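Local coordinates for ABC-type transport auxiliary lipoprotein component domain-containing protein (Xanthomonas campestris pv. campestris, PDB 2IQI), which is of unknown function but probably serves as an auxiliary lipoprotein component of an ABC-type transport system, at residues Val19-Leu32 with Thr170-Gln182. Numbering follows the deposited sequence.
Sequences VTPNPAWPQVSWQL and TTELVGWTLITGQ
Two torsions set the Trp25 indole on the helix: with chi1 at -67° CG is anti to the carbonyl carbon, and chi2 turns the ring so that one face lies over Val174 and Gly175. Both contacts are CH-pi by position, each carbon standing over the ring face. Gly175 CA is 3.7 Å from the centroid of the five-membered ring of Trp25. Val174 CG1 lies 3.8 Å from the centroid of the six-membered ring. The indole thus rests against the helix backbone at Gly175, which has no side chain. The opposite face is covered near its rim by CB of Asn22, whose OD1 accepts from the backbone N of Ala24 in an Asx turn.

Gln182 receives the second indole. Its CG is anti to the backbone N, and the bend at chi2 (58°) carries the amide back to Trp30, where NE1 of Trp30 donates to OE1 of Gln182 at 3.1 Å. The acceptor lies in the indole plane and the donor in the carbonyl plane, though the N-H...O angle of 142° is bent. A water also donates to OE1. Between the two indoles, CD of Pro26 rests 3.5 Å from CG1 of Ile179, and Leu178 CD1 reaches CB of Trp25 at 3.8 Å.

The loop thus runs along helix 155-185 before entering strand 31-34, where CD2 of Leu32 meets CG2 of Thr177 at 3.8 Å. Helix 69-82 adjoins both segments, Phe81 touching Leu32 and Thr177, while Tyr101 of strand 101-110 packs edge-to-face with Trp30 and strands 121-132 and 137-149 meet Trp176 on the helix.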
loop_
_atom_site.group_PDB
_atom_site.type_symbol
_atom_site.label_atom_id
_atom_site.label_comp_id
_atom_site.label_asym_id
_atom_site.label_seq_id
_atom_site.Cartn_x
_atom_site.Cartn_y
_atom_site.Cartn_z
ATOM N N VAL A 19 -4.809 -3.012 10.440
ATOM C CA VAL A 19 -3.633 -3.903 10.417
ATOM C C VAL A 19 -3.286 -4.411 11.805
ATOM O O VAL A 19 -3.021 -3.631 12.726
ATOM C CB VAL A 19 -2.418 -3.238 9.824
ATOM C CG1 VAL A 19 -1.215 -4.049 10.098
ATOM C CG2 VAL A 19 -2.604 -3.085 8.342
ATOM N N THR A 20 -3.303 -5.734 11.929
ATOM C CA THR A 20 -3.034 -6.401 13.180
ATOM C C THR A 20 -1.540 -6.351 13.473
ATOM O O THR A 20 -0.733 -6.862 12.691
ATOM C CB THR A 20 -3.488 -7.895 13.154
ATOM O OG1 THR A 20 -4.883 -7.975 12.837
ATOM C CG2 THR A 20 -3.217 -8.600 14.507
ATOM N N PRO A 21 -1.188 -5.765 14.640
ATOM C CA PRO A 21 0.191 -5.690 15.123
ATOM C C PRO A 21 0.740 -7.106 15.249
ATOM O O PRO A 21 0.019 -8.016 15.695
ATOM C CB PRO A 21 0.059 -5.084 16.523
ATOM C CG PRO A 21 -1.357 -4.728 16.702
ATOM C CD PRO A 21 -2.172 -5.187 15.583
ATOM N N ASN A 22 1.995 -7.274 14.847
ATOM C CA ASN A 22 2.709 -8.534 14.903
ATOM C C ASN A 22 3.662 -8.590 16.102
ATOM O O ASN A 22 4.534 -7.737 16.231
ATOM C CB ASN A 22 3.500 -8.703 13.613
ATOM C CG ASN A 22 4.306 -9.985 13.576
ATOM O OD1 ASN A 22 4.697 -10.539 14.601
ATOM N ND2 ASN A 22 4.578 -10.447 12.385
ATOM N N PRO A 23 3.521 -9.620 16.961
ATOM C CA PRO A 23 4.324 -9.708 18.173
ATOM C C PRO A 23 5.794 -9.774 17.920
ATOM O O PRO A 23 6.551 -9.520 18.825
ATOM C CB PRO A 23 3.845 -11.015 18.826
ATOM C CG PRO A 23 2.441 -11.130 18.363
ATOM C CD PRO A 23 2.585 -10.754 16.891
ATOM N N ALA A 24 6.217 -10.056 16.704
ATOM C CA ALA A 24 7.643 -10.091 16.463
ATOM C C ALA A 24 8.228 -8.821 15.854
ATOM O O ALA A 24 9.420 -8.802 15.463
ATOM C CB ALA A 24 7.999 -11.309 15.628
ATOM N N TRP A 25 7.417 -7.774 15.734
ATOM C CA TRP A 25 7.952 -6.528 15.234
ATOM C C TRP A 25 8.685 -5.860 16.385
ATOM O O TRP A 25 8.127 -5.744 17.488
ATOM C CB TRP A 25 6.860 -5.596 14.713
ATOM C CG TRP A 25 6.127 -6.060 13.457
ATOM C CD1 TRP A 25 6.539 -6.995 12.552
ATOM C CD2 TRP A 25 4.876 -5.555 12.958
ATOM N NE1 TRP A 25 5.623 -7.124 11.551
ATOM C CE2 TRP A 25 4.592 -6.254 11.768
ATOM C CE3 TRP A 25 3.976 -4.575 13.400
ATOM C CZ2 TRP A 25 3.431 -6.033 11.027
ATOM C CZ3 TRP A 25 2.815 -4.355 12.651
ATOM C CH2 TRP A 25 2.554 -5.088 11.486
ATOM N N PRO A 26 9.916 -5.366 16.133
ATOM C CA PRO A 26 10.609 -4.633 17.181
ATOM C C PRO A 26 9.794 -3.411 17.584
ATOM O O PRO A 26 9.150 -2.757 16.719
ATOM C CB PRO A 26 11.904 -4.175 16.502
ATOM C CG PRO A 26 11.599 -4.193 15.070
ATOM C CD PRO A 26 10.675 -5.358 14.881
ATOM N N GLN A 27 9.791 -3.151 18.896
ATOM C CA GLN A 27 9.377 -1.874 19.459
ATOM C C GLN A 27 10.546 -0.926 19.316
ATOM O O GLN A 27 11.609 -1.199 19.850
ATOM C CB GLN A 27 9.009 -2.036 20.916
ATOM C CG GLN A 27 8.312 -0.812 21.464
ATOM C CD GLN A 27 7.280 -1.154 22.523
ATOM O OE1 GLN A 27 7.532 -1.973 23.427
ATOM N NE2 GLN A 27 6.101 -0.530 22.418
ATOM N N VAL A 28 10.373 0.162 18.570
ATOM C CA VAL A 28 11.497 1.032 18.251
ATOM C C VAL A 28 11.400 2.377 18.969
ATOM O O VAL A 28 10.456 2.621 19.718
ATOM C CB VAL A 28 11.676 1.270 16.724
ATOM C CG1 VAL A 28 11.792 -0.061 15.960
ATOM C CG2 VAL A 28 10.569 2.140 16.188
ATOM N N SER A 29 12.382 3.248 18.748
ATOM C CA SER A 29 12.310 4.608 19.283
ATOM C C SER A 29 12.858 5.678 18.309
ATOM O O SER A 29 12.947 6.860 18.677
ATOM C CB SER A 29 13.044 4.691 20.608
ATOM O OG SER A 29 14.423 4.782 20.334
ATOM N N TRP A 30 13.238 5.265 17.087
ATOM C CA TRP A 30 13.476 6.232 16.017
ATOM C C TRP A 30 12.114 6.763 15.492
ATOM O O TRP A 30 11.023 6.352 15.977
ATOM C CB TRP A 30 14.383 5.672 14.914
ATOM C CG TRP A 30 14.063 4.266 14.538
ATOM C CD1 TRP A 30 14.591 3.149 15.073
ATOM C CD2 TRP A 30 13.121 3.832 13.551
ATOM N NE1 TRP A 30 14.054 2.037 14.484
ATOM C CE2 TRP A 30 13.138 2.428 13.551
ATOM C CE3 TRP A 30 12.252 4.497 12.668
ATOM C CZ2 TRP A 30 12.334 1.659 12.684
ATOM C CZ3 TRP A 30 11.441 3.726 11.806
ATOM C CH2 TRP A 30 11.501 2.325 11.820
ATOM N N GLN A 31 12.173 7.703 14.546
ATOM C CA GLN A 31 11.003 8.455 14.170
ATOM C C GLN A 31 10.855 8.360 12.695
ATOM O O GLN A 31 11.868 8.427 11.978
ATOM C CB GLN A 31 11.133 9.903 14.588
ATOM C CG GLN A 31 11.163 10.078 16.101
ATOM C CD GLN A 31 10.825 11.500 16.560
ATOM O OE1 GLN A 31 10.430 11.699 17.726
ATOM N NE2 GLN A 31 10.952 12.493 15.642
ATOM N N LEU A 32 9.595 8.201 12.251
ATOM C CA LEU A 32 9.304 7.862 10.880
ATOM C C LEU A 32 8.476 8.906 10.170
ATOM O O LEU A 32 7.396 9.315 10.626
ATOM C CB LEU A 32 8.633 6.480 10.779
ATOM C CG LEU A 32 8.345 5.877 9.382
ATOM C CD1 LEU A 32 9.605 5.676 8.540
ATOM C CD2 LEU A 32 7.588 4.574 9.493
ATOM N N THR A 170 0.052 -3.571 3.222
ATOM C CA THR A 170 0.330 -2.639 4.310
ATOM C C THR A 170 0.997 -3.427 5.441
ATOM O O THR A 170 1.926 -2.939 6.066
ATOM C CB THR A 170 -0.971 -1.965 4.840
ATOM O OG1 THR A 170 -1.608 -1.245 3.784
ATOM C CG2 THR A 170 -0.708 -1.010 5.979
ATOM N N THR A 171 0.529 -4.651 5.695
ATOM C CA THR A 171 1.093 -5.478 6.774
ATOM C C THR A 171 2.560 -5.813 6.448
ATOM O O THR A 171 3.434 -5.886 7.337
ATOM C CB THR A 171 0.276 -6.775 6.984
ATOM O OG1 THR A 171 -1.051 -6.436 7.385
ATOM C CG2 THR A 171 0.856 -7.581 8.048
ATOM N N GLU A 172 2.830 -6.032 5.170
ATOM C CA GLU A 172 4.173 -6.384 4.774
ATOM C C GLU A 172 5.064 -5.141 4.843
ATOM O O GLU A 172 6.254 -5.245 5.104
ATOM C CB GLU A 172 4.177 -7.038 3.381
ATOM C CG GLU A 172 3.668 -8.487 3.351
ATOM C CD GLU A 172 3.507 -9.098 1.903
ATOM O OE1 GLU A 172 4.201 -8.675 0.910
ATOM O OE2 GLU A 172 2.673 -10.049 1.778
ATOM N N LEU A 173 4.481 -3.971 4.621
ATOM C CA LEU A 173 5.270 -2.746 4.591
ATOM C C LEU A 173 5.701 -2.338 5.983
ATOM O O LEU A 173 6.868 -2.083 6.247
ATOM C CB LEU A 173 4.460 -1.609 3.998
ATOM C CG LEU A 173 4.543 -1.469 2.500
ATOM C CD1 LEU A 173 3.428 -0.545 1.941
ATOM C CD2 LEU A 173 5.931 -0.899 2.299
ATOM N N VAL A 174 4.719 -2.272 6.859
ATOM C CA VAL A 174 4.926 -1.884 8.201
ATOM C C VAL A 174 6.017 -2.734 8.849
ATOM O O VAL A 174 6.911 -2.198 9.531
ATOM C CB VAL A 174 3.612 -1.947 8.946
ATOM C CG1 VAL A 174 3.835 -1.970 10.447
ATOM C CG2 VAL A 174 2.771 -0.742 8.571
ATOM N N GLY A 175 5.963 -4.047 8.618
ATOM C CA GLY A 175 6.809 -4.983 9.321
ATOM C C GLY A 175 8.185 -4.857 8.759
ATOM O O GLY A 175 9.168 -5.009 9.464
ATOM N N TRP A 176 8.280 -4.543 7.482
ATOM C CA TRP A 176 9.592 -4.479 6.853
ATOM C C TRP A 176 10.245 -3.171 7.194
ATOM O O TRP A 176 11.463 -3.090 7.207
ATOM C CB TRP A 176 9.451 -4.629 5.358
ATOM C CG TRP A 176 10.637 -4.394 4.598
ATOM C CD1 TRP A 176 11.604 -5.307 4.278
ATOM C CD2 TRP A 176 11.008 -3.168 3.974
ATOM N NE1 TRP A 176 12.578 -4.706 3.506
ATOM C CE2 TRP A 176 12.238 -3.389 3.318
ATOM C CE3 TRP A 176 10.443 -1.884 3.934
ATOM C CZ2 TRP A 176 12.896 -2.376 2.612
ATOM C CZ3 TRP A 176 11.113 -0.871 3.227
ATOM C CH2 TRP A 176 12.312 -1.127 2.576
ATOM N N THR A 177 9.434 -2.146 7.444
ATOM C CA THR A 177 9.934 -0.825 7.791
ATOM C C THR A 177 10.500 -0.828 9.198
ATOM O O THR A 177 11.585 -0.314 9.432
ATOM C CB THR A 177 8.830 0.240 7.707
ATOM O OG1 THR A 177 8.293 0.215 6.391
ATOM C CG2 THR A 177 9.401 1.648 7.978
ATOM N N LEU A 178 9.759 -1.418 10.126
ATOM C CA LEU A 178 10.213 -1.547 11.491
ATOM C C LEU A 178 11.448 -2.402 11.587
ATOM O O LEU A 178 12.359 -2.040 12.304
ATOM C CB LEU A 178 9.141 -2.141 12.376
ATOM C CG LEU A 178 7.885 -1.308 12.452
ATOM C CD1 LEU A 178 6.975 -2.060 13.322
ATOM C CD2 LEU A 178 8.158 0.126 12.989
ATOM N N ILE A 179 11.475 -3.551 10.914
ATOM C CA ILE A 179 12.618 -4.461 11.054
ATOM C C ILE A 179 13.845 -3.862 10.364
ATOM O O ILE A 179 14.921 -3.771 10.983
ATOM C CB ILE A 179 12.276 -5.892 10.577
ATOM C CG1 ILE A 179 11.360 -6.533 11.610
ATOM C CG2 ILE A 179 13.529 -6.743 10.326
ATOM C CD1 ILE A 179 10.701 -7.778 11.135
ATOM N N THR A 180 13.687 -3.419 9.118
ATOM C CA THR A 180 14.810 -2.848 8.401
ATOM C C THR A 180 15.326 -1.588 9.122
ATOM O O THR A 180 16.530 -1.428 9.326
ATOM C CB THR A 180 14.463 -2.513 6.940
ATOM O OG1 THR A 180 13.834 -3.643 6.300
ATOM C CG2 THR A 180 15.713 -2.146 6.199
ATOM N N GLY A 181 14.410 -0.727 9.547
ATOM C CA GLY A 181 14.786 0.458 10.268
ATOM C C GLY A 181 15.635 0.126 11.467
ATOM O O GLY A 181 16.704 0.700 11.657
ATOM N N GLN A 182 15.144 -0.809 12.262
ATOM C CA GLN A 182 15.779 -1.228 13.488
ATOM C C GLN A 182 17.148 -1.902 13.273
ATOM O O GLN A 182 18.054 -1.729 14.073
ATOM C CB GLN A 182 14.833 -2.150 14.248
ATOM C CG GLN A 182 15.267 -2.542 15.664
ATOM C CD GLN A 182 15.485 -1.351 16.605
ATOM O OE1 GLN A 182 15.335 -0.170 16.238
ATOM N NE2 GLN A 182 15.844 -1.667 17.829
HETATM O O HOH W 1 -2.155 -7.718 9.848
HETATM O O HOH W 2 15.171 1.290 18.348
#